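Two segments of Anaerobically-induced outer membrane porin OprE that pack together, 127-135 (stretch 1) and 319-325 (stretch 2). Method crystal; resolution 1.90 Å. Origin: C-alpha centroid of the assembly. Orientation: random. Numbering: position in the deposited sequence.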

# COMPACT_ATOMS: atom_id res chain seq x y z
N LYS A 127 -1.64 -5.39 -5.46
CA LYS A 127 -0.55 -5.26 -4.50
C LYS A 127 0.78 -5.41 -5.24
O LYS A 127 1.45 -6.44 -5.13
N LEU A 128 1.17 -4.38 -5.98
CA LEU A 128 2.28 -4.45 -6.93
C LEU A 128 3.26 -3.34 -6.64
O LEU A 128 2.90 -2.37 -5.98
N PRO A 129 4.49 -3.46 -7.15
CA PRO A 129 5.45 -2.39 -6.85
C PRO A 129 5.07 -1.00 -7.37
O PRO A 129 5.55 -0.02 -6.82
N VAL A 130 4.22 -0.91 -8.40
CA VAL A 130 3.87 0.38 -8.95
C VAL A 130 2.45 0.80 -8.54
O VAL A 130 2.01 1.89 -8.86
N VAL A 131 1.76 -0.08 -7.81
CA VAL A 131 0.44 0.26 -7.25
C VAL A 131 -0.02 -0.78 -6.23
O VAL A 131 -0.15 -1.97 -6.52
N THR A 132 -0.22 -0.34 -4.99
CA THR A 132 -0.83 -1.25 -4.01
C THR A 132 -1.82 -0.48 -3.17
O THR A 132 -1.60 0.69 -2.84
N TYR A 133 -2.93 -1.12 -2.86
CA TYR A 133 -3.99 -0.45 -2.14
C TYR A 133 -3.64 -0.30 -0.66
O TYR A 133 -3.00 -1.17 -0.07
N ASN A 134 -4.07 0.81 -0.08
CA ASN A 134 -3.88 1.04 1.34
C ASN A 134 -4.99 0.37 2.15
O ASN A 134 -6.15 0.33 1.73
N ASP A 135 -4.63 -0.16 3.31
CA ASP A 135 -5.62 -0.73 4.22
C ASP A 135 -5.19 -0.43 5.66
O ASP A 135 -5.19 -1.32 6.52
N GLU A 319 -7.36 9.64 2.50
CA GLU A 319 -7.90 8.44 1.86
C GLU A 319 -6.96 7.23 1.89
O GLU A 319 -7.37 6.11 1.62
N GLY A 320 -5.70 7.48 2.23
CA GLY A 320 -4.72 6.41 2.35
C GLY A 320 -3.93 6.19 1.07
O GLY A 320 -4.47 6.29 -0.03
N SER A 321 -2.65 5.91 1.21
CA SER A 321 -1.81 5.64 0.05
C SER A 321 -0.67 4.77 0.52
O SER A 321 -0.26 4.84 1.67
N THR A 322 -0.14 3.95 -0.39
CA THR A 322 1.00 3.10 -0.07
C THR A 322 2.07 3.22 -1.15
O THR A 322 1.79 3.06 -2.33
N ALA A 323 3.30 3.54 -0.73
CA ALA A 323 4.44 3.52 -1.65
C ALA A 323 5.18 2.19 -1.45
O ALA A 323 5.32 1.73 -0.31
N TYR A 324 5.64 1.59 -2.53
CA TYR A 324 6.39 0.33 -2.40
C TYR A 324 7.87 0.60 -2.08
O TYR A 324 8.78 0.21 -2.81
N LEU A 325 8.08 1.29 -0.96
CA LEU A 325 9.40 1.62 -0.46
C LEU A 325 9.61 0.88 0.86
O LEU A 325 8.66 0.72 1.65

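Water, rather than direct hydrogen bonding, joins the backbones of these two stretches: no clear hydrogen bond crosses between them, yet three waters bridge the gap. Water 1 donates to Pro129 O (2.7 Å from its O) and accepts from Tyr324 N (2.9 Å), while water 2 accepts from Thr132 N (3.1 Å) and donates to Thr322 O (2.9 Å). Each thus supplies a donor and an acceptor where the two chains lie too far apart to pair directly. Water 3 donates to Tyr133 O at 3.2 Å and lies 2.6 Å from Thr322 OG1, linking a carbonyl to a side-chain hydroxyl.

Alongside these bridges, a few side chains make the direct contact. Tyr324, with chi1 in t, points toward stretch 1, and its ring meets Pro129 obliquely, Tyr324 CD2 lying 3.6 Å from Pro129 CB. Its CB also approaches Pro129 O to 3.3 Å. Pro129 follows Leu128 in a type I turn that ends at Val131, where a hydrogen bond runs from Leu128 N to Val131 O (2.8 Å).

Thr322, an m rotamer, also points inward. Its CG2 packs 3.6 Å from OG1 of Thr132, whose CA-to-CB bond runs sideways and whose chi1 of 116° falls between wells. That Thr132 OG1 also makes a weak hydrogen bond to Tyr133 O (3.4 Å) within its own stretch.

Asn134, in the t rotamer, reaches across from stretch 1, placing ND2 3.4 Å from both Ser321 O and Thr322 OG1. Its CB rests 3.7 Å from Gly320 C. Glycine suits this site doubly: a CB on Gly320 would lie 2.6 Å from Asn134 OD1, and its backbone angles would jam that atom against the preceding carbonyl oxygen. Val130, Val131 and Ala323 direct their side chains away from the contact.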

# COMPACT_ATOMS: atom_id res chain seq x y z
CB LYS A 127 -0.68 -6.32 -3.39
CG LYS A 127 -1.98 -6.24 -2.60
CD LYS A 127 -2.00 -7.23 -1.45
CE LYS A 127 -0.85 -6.98 -0.48
NZ LYS A 127 -1.01 -5.71 0.28
CB LEU A 128 1.77 -4.24 -8.37
CG LEU A 128 0.71 -5.21 -8.88
CD1 LEU A 128 0.31 -4.83 -10.30
CD2 LEU A 128 1.21 -6.64 -8.81
CB PRO A 129 6.73 -2.89 -7.51
CG PRO A 129 6.61 -4.40 -7.39
CD PRO A 129 5.15 -4.69 -7.64
CB VAL A 130 3.98 0.38 -10.49
CG1 VAL A 130 5.45 0.33 -10.90
CG2 VAL A 130 3.25 -0.83 -11.05
CB VAL A 131 -0.65 0.46 -8.35
CG1 VAL A 131 -0.72 -0.74 -9.31
CG2 VAL A 131 -2.04 0.76 -7.71
CB THR A 132 0.15 -2.03 -3.09
OG1 THR A 132 -0.04 -1.64 -1.73
CG2 THR A 132 1.54 -1.81 -3.48
CB TYR A 133 -5.31 -1.17 -2.31
CG TYR A 133 -5.44 -2.50 -1.58
CD1 TYR A 133 -4.87 -3.66 -2.08
CD2 TYR A 133 -6.17 -2.58 -0.39
CE1 TYR A 133 -5.01 -4.87 -1.41
CE2 TYR A 133 -6.31 -3.77 0.28
CZ TYR A 133 -5.73 -4.91 -0.23
OH TYR A 133 -5.88 -6.11 0.43
CB ASN A 134 -3.85 2.53 1.64
CG ASN A 134 -3.59 2.82 3.10
OD1 ASN A 134 -4.52 2.97 3.89
ND2 ASN A 134 -2.31 2.87 3.48
CB ASP A 135 -5.72 -2.24 3.99
CG ASP A 135 -6.95 -2.84 4.65
OD1 ASP A 135 -7.86 -2.09 5.05
OD2 ASP A 135 -6.99 -4.08 4.75
CB GLU A 319 -8.31 8.76 0.42
CG GLU A 319 -9.56 9.61 0.33
CD GLU A 319 -10.19 9.59 -1.04
OE1 GLU A 319 -9.82 8.70 -1.84
OE2 GLU A 319 -11.05 10.44 -1.31
CB SER A 321 -1.24 6.93 -0.53
OG SER A 321 -0.38 7.57 0.41
CB THR A 322 0.57 1.63 0.05
OG1 THR A 322 -0.28 1.48 1.20
CG2 THR A 322 1.79 0.71 0.22
CB ALA A 323 5.38 4.70 -1.40
CB TYR A 324 6.23 -0.56 -3.64
CG TYR A 324 6.76 -1.96 -3.42
CD1 TYR A 324 6.22 -2.78 -2.42
CD2 TYR A 324 7.84 -2.46 -4.16
CE1 TYR A 324 6.72 -4.05 -2.19
CE2 TYR A 324 8.34 -3.74 -3.94
CZ TYR A 324 7.77 -4.53 -2.95
OH TYR A 324 8.26 -5.80 -2.72
CB LEU A 325 9.50 3.14 -0.21
CG LEU A 325 9.32 4.08 -1.42
CD1 LEU A 325 9.32 5.57 -1.00
CD2 LEU A 325 10.39 3.84 -2.50
O HOH W 1 4.96 2.16 -5.27
O HOH W 2 0.53 2.62 -4.87
O HOH W 3 -0.78 -0.89 2.18